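PDB 2WAN: pullulanase from Bacillus acidopullulyticus, which hydrolyses the alpha-1,6-glucosidic linkages of pullulan and probably those of starch-derived branched polysaccharides, as a glycoside hydrolase with an alpha-amylase-type catalytic barrel. Local coordinates for residues S230-T241 with V251-N259. Sequence-based numbering, arbitrary orientation.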
ATOM      1  N   SER A 230       9.488 -26.327  41.776  1.00 26.92           N
ATOM      2  CA  SER A 230       8.917 -27.684  41.799  1.00 29.18           C
ATOM      3  C   SER A 230       7.415 -27.662  42.043  1.00 30.50           C
ATOM      4  O   SER A 230       6.933 -26.959  42.936  1.00 28.83           O
ATOM      5  CB  SER A 230       9.585 -28.544  42.880  1.00 28.96           C
ATOM      6  OG  SER A 230      10.970 -28.684  42.622  1.00 33.93           O
ATOM      7  N   LEU A 231       6.698 -28.458  41.250  1.00 33.51           N
ATOM      8  CA  LEU A 231       5.240 -28.572  41.321  1.00 36.21           C
ATOM      9  C   LEU A 231       4.817 -30.038  41.210  1.00 38.54           C
ATOM     10  O   LEU A 231       5.044 -30.680  40.181  1.00 38.74           O
ATOM     11  CB  LEU A 231       4.582 -27.748  40.199  1.00 36.73           C
ATOM     12  CG  LEU A 231       3.075 -27.879  39.927  1.00 37.04           C
ATOM     13  CD1 LEU A 231       2.266 -27.155  40.981  1.00 38.27           C
ATOM     14  CD2 LEU A 231       2.731 -27.339  38.552  1.00 37.15           C
ATOM     15  N   THR A 232       4.209 -30.564  42.271  1.00 40.02           N
ATOM     16  CA  THR A 232       3.639 -31.907  42.225  1.00 41.27           C
ATOM     17  C   THR A 232       2.114 -31.831  42.105  1.00 42.36           C
ATOM     18  O   THR A 232       1.449 -31.165  42.899  1.00 40.87           O
ATOM     19  CB  THR A 232       4.058 -32.775  43.440  1.00 41.89           C
ATOM     20  OG1 THR A 232       3.682 -32.118  44.653  1.00 46.54           O
ATOM     21  CG2 THR A 232       5.553 -32.989  43.456  1.00 37.86           C
ATOM     22  N   VAL A 233       1.589 -32.492  41.079  1.00 44.36           N
ATOM     23  CA  VAL A 233       0.152 -32.557  40.819  1.00 47.07           C
ATOM     24  C   VAL A 233      -0.372 -33.903  41.330  1.00 49.06           C
ATOM     25  O   VAL A 233       0.085 -34.954  40.872  1.00 50.18           O
ATOM     26  CB  VAL A 233      -0.162 -32.368  39.309  1.00 46.29           C
ATOM     27  CG1 VAL A 233      -1.652 -32.549  39.022  1.00 44.96           C
ATOM     28  CG2 VAL A 233       0.296 -30.997  38.846  1.00 46.53           C
ATOM     29  N   PRO A 234      -1.327 -33.870  42.285  1.00 51.21           N
ATOM     30  CA  PRO A 234      -1.811 -35.074  42.969  1.00 52.67           C
ATOM     31  C   PRO A 234      -2.560 -36.051  42.061  1.00 54.31           C
ATOM     32  O   PRO A 234      -2.824 -35.742  40.895  1.00 54.29           O
ATOM     33  CB  PRO A 234      -2.771 -34.513  44.025  1.00 52.76           C
ATOM     34  CG  PRO A 234      -3.237 -33.218  43.453  1.00 53.23           C
ATOM     35  CD  PRO A 234      -2.036 -32.661  42.749  1.00 50.37           C
ATOM     36  N   GLU A 235      -2.883 -37.219  42.616  1.00 55.82           N
ATOM     37  CA  GLU A 235      -3.728 -38.228  41.975  1.00 57.47           C
ATOM     38  C   GLU A 235      -4.932 -37.604  41.261  1.00 57.21           C
ATOM     39  O   GLU A 235      -5.652 -36.788  41.841  1.00 57.62           O
ATOM     40  CB  GLU A 235      -4.226 -39.212  43.041  1.00 58.49           C
ATOM     41  CG  GLU A 235      -4.986 -40.421  42.509  1.00 61.74           C
ATOM     42  CD  GLU A 235      -4.079 -41.602  42.219  1.00 67.98           C
ATOM     43  OE1 GLU A 235      -3.157 -41.865  43.024  1.00 69.84           O
ATOM     44  OE2 GLU A 235      -4.294 -42.276  41.188  1.00 69.69           O
ATOM     45  N   GLY A 236      -5.136 -37.989  40.003  1.00 57.14           N
ATOM     46  CA  GLY A 236      -6.321 -37.573  39.247  1.00 57.43           C
ATOM     47  C   GLY A 236      -6.174 -36.287  38.452  1.00 57.33           C
ATOM     48  O   GLY A 236      -7.009 -35.983  37.598  1.00 56.80           O
ATOM     49  N   GLY A 237      -5.114 -35.533  38.729  1.00 56.70           N
ATOM     50  CA  GLY A 237      -4.866 -34.269  38.043  1.00 56.07           C
ATOM     51  C   GLY A 237      -5.510 -33.092  38.752  1.00 55.09           C
ATOM     52  O   GLY A 237      -6.302 -33.274  39.680  1.00 56.21           O
ATOM     53  N   GLU A 238      -5.167 -31.884  38.309  1.00 53.90           N
ATOM     54  CA  GLU A 238      -5.658 -30.651  38.925  1.00 52.04           C
ATOM     55  C   GLU A 238      -5.541 -29.471  37.962  1.00 50.59           C
ATOM     56  O   GLU A 238      -4.569 -29.365  37.208  1.00 51.21           O
ATOM     57  CB  GLU A 238      -4.875 -30.353  40.208  1.00 52.03           C
ATOM     58  CG  GLU A 238      -5.484 -29.276  41.095  1.00 53.68           C
ATOM     59  CD  GLU A 238      -4.672 -29.009  42.351  1.00 57.87           C
ATOM     60  OE1 GLU A 238      -4.807 -27.905  42.916  1.00 60.58           O
ATOM     61  OE2 GLU A 238      -3.903 -29.895  42.780  1.00 60.27           O
ATOM     62  N   LYS A 239      -6.542 -28.597  37.985  1.00 48.48           N
ATOM     63  CA  LYS A 239      -6.458 -27.314  37.302  1.00 46.46           C
ATOM     64  C   LYS A 239      -5.594 -26.399  38.162  1.00 44.68           C
ATOM     65  O   LYS A 239      -5.853 -26.228  39.359  1.00 44.60           O
ATOM     66  CB  LYS A 239      -7.853 -26.712  37.104  1.00 46.91           C
ATOM     67  CG  LYS A 239      -7.889 -25.507  36.173  1.00 50.48           C
ATOM     68  CD  LYS A 239      -9.236 -24.793  36.249  1.00 54.56           C
ATOM     69  CE  LYS A 239      -9.208 -23.472  35.499  1.00 55.13           C
ATOM     70  NZ  LYS A 239     -10.486 -22.727  35.665  1.00 56.99           N
ATOM     71  N   VAL A 240      -4.552 -25.838  37.559  1.00 41.28           N
ATOM     72  CA  VAL A 240      -3.604 -25.006  38.290  1.00 38.63           C
ATOM     73  C   VAL A 240      -3.577 -23.594  37.714  1.00 37.47           C
ATOM     74  O   VAL A 240      -3.598 -23.401  36.497  1.00 37.61           O
ATOM     75  CB  VAL A 240      -2.175 -25.613  38.273  1.00 38.21           C
ATOM     76  CG1 VAL A 240      -1.231 -24.818  39.175  1.00 35.15           C
ATOM     77  CG2 VAL A 240      -2.200 -27.078  38.698  1.00 38.71           C
ATOM     78  N   THR A 241      -3.544 -22.606  38.597  1.00 35.22           N
ATOM     79  CA  THR A 241      -3.339 -21.229  38.184  1.00 34.34           C
ATOM     80  C   THR A 241      -1.906 -20.814  38.502  1.00 32.75           C
ATOM     81  O   THR A 241      -1.418 -21.032  39.618  1.00 34.44           O
ATOM     82  CB  THR A 241      -4.365 -20.276  38.838  1.00 34.30           C
ATOM     83  OG1 THR A 241      -5.683 -20.657  38.424  1.00 38.79           O
ATOM     84  CG2 THR A 241      -4.122 -18.827  38.421  1.00 33.86           C
ATOM     85  N   VAL A 251       6.448 -14.962  41.533  1.00 25.36           N
ATOM     86  CA  VAL A 251       5.864 -16.064  40.785  1.00 26.13           C
ATOM     87  C   VAL A 251       5.202 -17.023  41.768  1.00 27.63           C
ATOM     88  O   VAL A 251       5.837 -17.477  42.724  1.00 25.93           O
ATOM     89  CB  VAL A 251       6.949 -16.816  39.961  1.00 25.52           C
ATOM     90  CG1 VAL A 251       6.385 -18.091  39.335  1.00 27.57           C
ATOM     91  CG2 VAL A 251       7.547 -15.890  38.905  1.00 25.84           C
ATOM     92  N   PHE A 252       3.927 -17.316  41.528  1.00 25.85           N
ATOM     93  CA  PHE A 252       3.156 -18.209  42.379  1.00 27.23           C
ATOM     94  C   PHE A 252       2.459 -19.258  41.532  1.00 28.01           C
ATOM     95  O   PHE A 252       2.217 -19.047  40.344  1.00 27.55           O
ATOM     96  CB  PHE A 252       2.070 -17.433  43.143  1.00 28.41           C
ATOM     97  CG  PHE A 252       2.594 -16.322  44.003  1.00 31.41           C
ATOM     98  CD1 PHE A 252       3.167 -16.597  45.243  1.00 33.07           C
ATOM     99  CD2 PHE A 252       2.499 -15.000  43.584  1.00 33.63           C
ATOM    100  CE1 PHE A 252       3.646 -15.567  46.049  1.00 34.95           C
ATOM    101  CE2 PHE A 252       2.972 -13.962  44.382  1.00 34.36           C
ATOM    102  CZ  PHE A 252       3.546 -14.249  45.617  1.00 36.86           C
ATOM    103  N   ASP A 253       2.133 -20.386  42.149  1.00 29.39           N
ATOM    104  CA  ASP A 253       1.143 -21.310  41.597  1.00 30.81           C
ATOM    105  C   ASP A 253       0.130 -21.655  42.685  1.00 31.94           C
ATOM    106  O   ASP A 253       0.412 -21.492  43.874  1.00 29.86           O
ATOM    107  CB  ASP A 253       1.791 -22.562  40.987  1.00 30.64           C
ATOM    108  CG  ASP A 253       2.489 -23.437  42.020  1.00 34.24           C
ATOM    109  OD1 ASP A 253       3.721 -23.302  42.176  1.00 33.11           O
ATOM    110  OD2 ASP A 253       1.814 -24.270  42.663  1.00 38.20           O
ATOM    111  N   SER A 254      -1.045 -22.126  42.272  1.00 33.65           N
ATOM    112  CA  SER A 254      -2.159 -22.359  43.194  1.00 35.34           C
ATOM    113  C   SER A 254      -2.018 -23.634  44.034  1.00 36.54           C
ATOM    114  O   SER A 254      -2.793 -23.845  44.968  1.00 37.91           O
ATOM    115  CB  SER A 254      -3.491 -22.365  42.433  1.00 34.63           C
ATOM    116  OG  SER A 254      -3.520 -23.409  41.470  1.00 32.30           O
ATOM    117  N   VAL A 255      -1.042 -24.479  43.704  1.00 37.05           N
ATOM    118  CA  VAL A 255      -0.780 -25.685  44.490  1.00 37.08           C
ATOM    119  C   VAL A 255       0.192 -25.386  45.631  1.00 37.50           C
ATOM    120  O   VAL A 255      -0.079 -25.730  46.786  1.00 36.73           O
ATOM    121  CB  VAL A 255      -0.266 -26.856  43.618  1.00 37.14           C
ATOM    122  CG1 VAL A 255       0.036 -28.092  44.471  1.00 40.57           C
ATOM    123  CG2 VAL A 255      -1.275 -27.200  42.536  1.00 38.11           C
ATOM    124  N   ASN A 256       1.318 -24.747  45.306  1.00 36.95           N
ATOM    125  CA  ASN A 256       2.308 -24.355  46.314  1.00 38.02           C
ATOM    126  C   ASN A 256       1.834 -23.193  47.186  1.00 39.66           C
ATOM    127  O   ASN A 256       2.267 -23.058  48.333  1.00 39.41           O
ATOM    128  CB  ASN A 256       3.653 -24.000  45.669  1.00 35.66           C
ATOM    129  CG  ASN A 256       4.354 -25.208  45.063  1.00 34.47           C
ATOM    130  OD1 ASN A 256       4.566 -26.216  45.729  1.00 30.70           O
ATOM    131  ND2 ASN A 256       4.734 -25.098  43.793  1.00 30.60           N
ATOM    132  N   HIS A 257       0.958 -22.353  46.637  1.00 42.15           N
ATOM    133  CA  HIS A 257       0.389 -21.227  47.384  1.00 45.70           C
ATOM    134  C   HIS A 257      -1.111 -21.104  47.096  1.00 47.30           C
ATOM    135  O   HIS A 257      -1.513 -20.311  46.239  1.00 47.42           O
ATOM    136  CB  HIS A 257       1.132 -19.925  47.065  1.00 46.30           C
ATOM    137  CG  HIS A 257       2.565 -19.929  47.504  1.00 50.76           C
ATOM    138  ND1 HIS A 257       3.607 -20.218  46.648  1.00 51.33           N
ATOM    139  CD2 HIS A 257       3.126 -19.700  48.715  1.00 51.32           C
ATOM    140  CE1 HIS A 257       4.749 -20.157  47.310  1.00 52.51           C
ATOM    141  NE2 HIS A 257       4.485 -19.845  48.566  1.00 53.98           N
ATOM    142  N   PRO A 258      -1.940 -21.892  47.814  1.00 49.51           N
ATOM    143  CA  PRO A 258      -3.369 -22.076  47.520  1.00 51.79           C
ATOM    144  C   PRO A 258      -4.199 -20.790  47.510  1.00 53.92           C
ATOM    145  O   PRO A 258      -4.796 -20.460  46.483  1.00 55.80           O
ATOM    146  CB  PRO A 258      -3.843 -23.030  48.627  1.00 51.55           C
ATOM    147  CG  PRO A 258      -2.609 -23.720  49.092  1.00 50.22           C
ATOM    148  CD  PRO A 258      -1.528 -22.690  48.983  1.00 50.56           C
ATOM    149  N   ASN A 259      -4.249 -20.078  48.632  1.00 56.29           N
ATOM    150  CA  ASN A 259      -4.980 -18.814  48.678  1.00 57.87           C
ATOM    151  C   ASN A 259      -4.065 -17.651  49.044  1.00 57.81           C
ATOM    152  O   ASN A 259      -4.332 -16.892  49.978  1.00 58.37           O
ATOM    153  CB  ASN A 259      -6.219 -18.901  49.592  1.00 58.89           C
ATOM    154  CG  ASN A 259      -7.383 -18.032  49.095  1.00 60.25           C
ATOM    155  OD1 ASN A 259      -7.331 -16.801  49.159  1.00 60.00           O
ATOM    156  ND2 ASN A 259      -8.438 -18.678  48.601  1.00 57.76           N
TER
HETATM  157  O   HOH W   1       4.433 -28.868  44.812  1.00 46.87           O
HETATM  158  O   HOH W   2      -4.856 -25.557  41.802  1.00 51.77           O
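Ser254 OG is gripped from two directions: Thr241 N donates to it at 3.0 Å in a nearly straight bond (168°), and OG donates to a water that also bonds Glu238 OE1 and Lys239 O. Ser254's chi1 of 61° sets OG between backbone N and carbonyl carbon, facing strand 238-241. Ser254 N returns a bond to Thr241 O at 2.9 Å. The chain then leaves edge strand 250-253 in an Asx motif, Asp253 OD2 taking Asn256 N at 2.7 Å from above the carboxylate plane. Asn256 ND2 donates to the syn lone pair of Asp253 OD1 and, at 3.0 Å, to Ser230 O, and Asn256 OD1 accepts from a water that takes the N-H of Thr232. With an alanine at Asn256, Ser230 O and Asp253 OD1 would probably each lose a donor and the Thr232-bound water an acceptor, leaving mainly apolar contact with strand 230-233. Val255 CB meets Leu231 CD1 at 3.7 Å and Val255 CG2 meets Val240 CG2 at 3.9 Å, both pairs crossing near right angles. With Tyr212 OH also bonding Asp253 OD1, the turn ties strand 238-245 to the other, three-stranded sheet of the X25 domain, there by side chains and water rather than strand pairing.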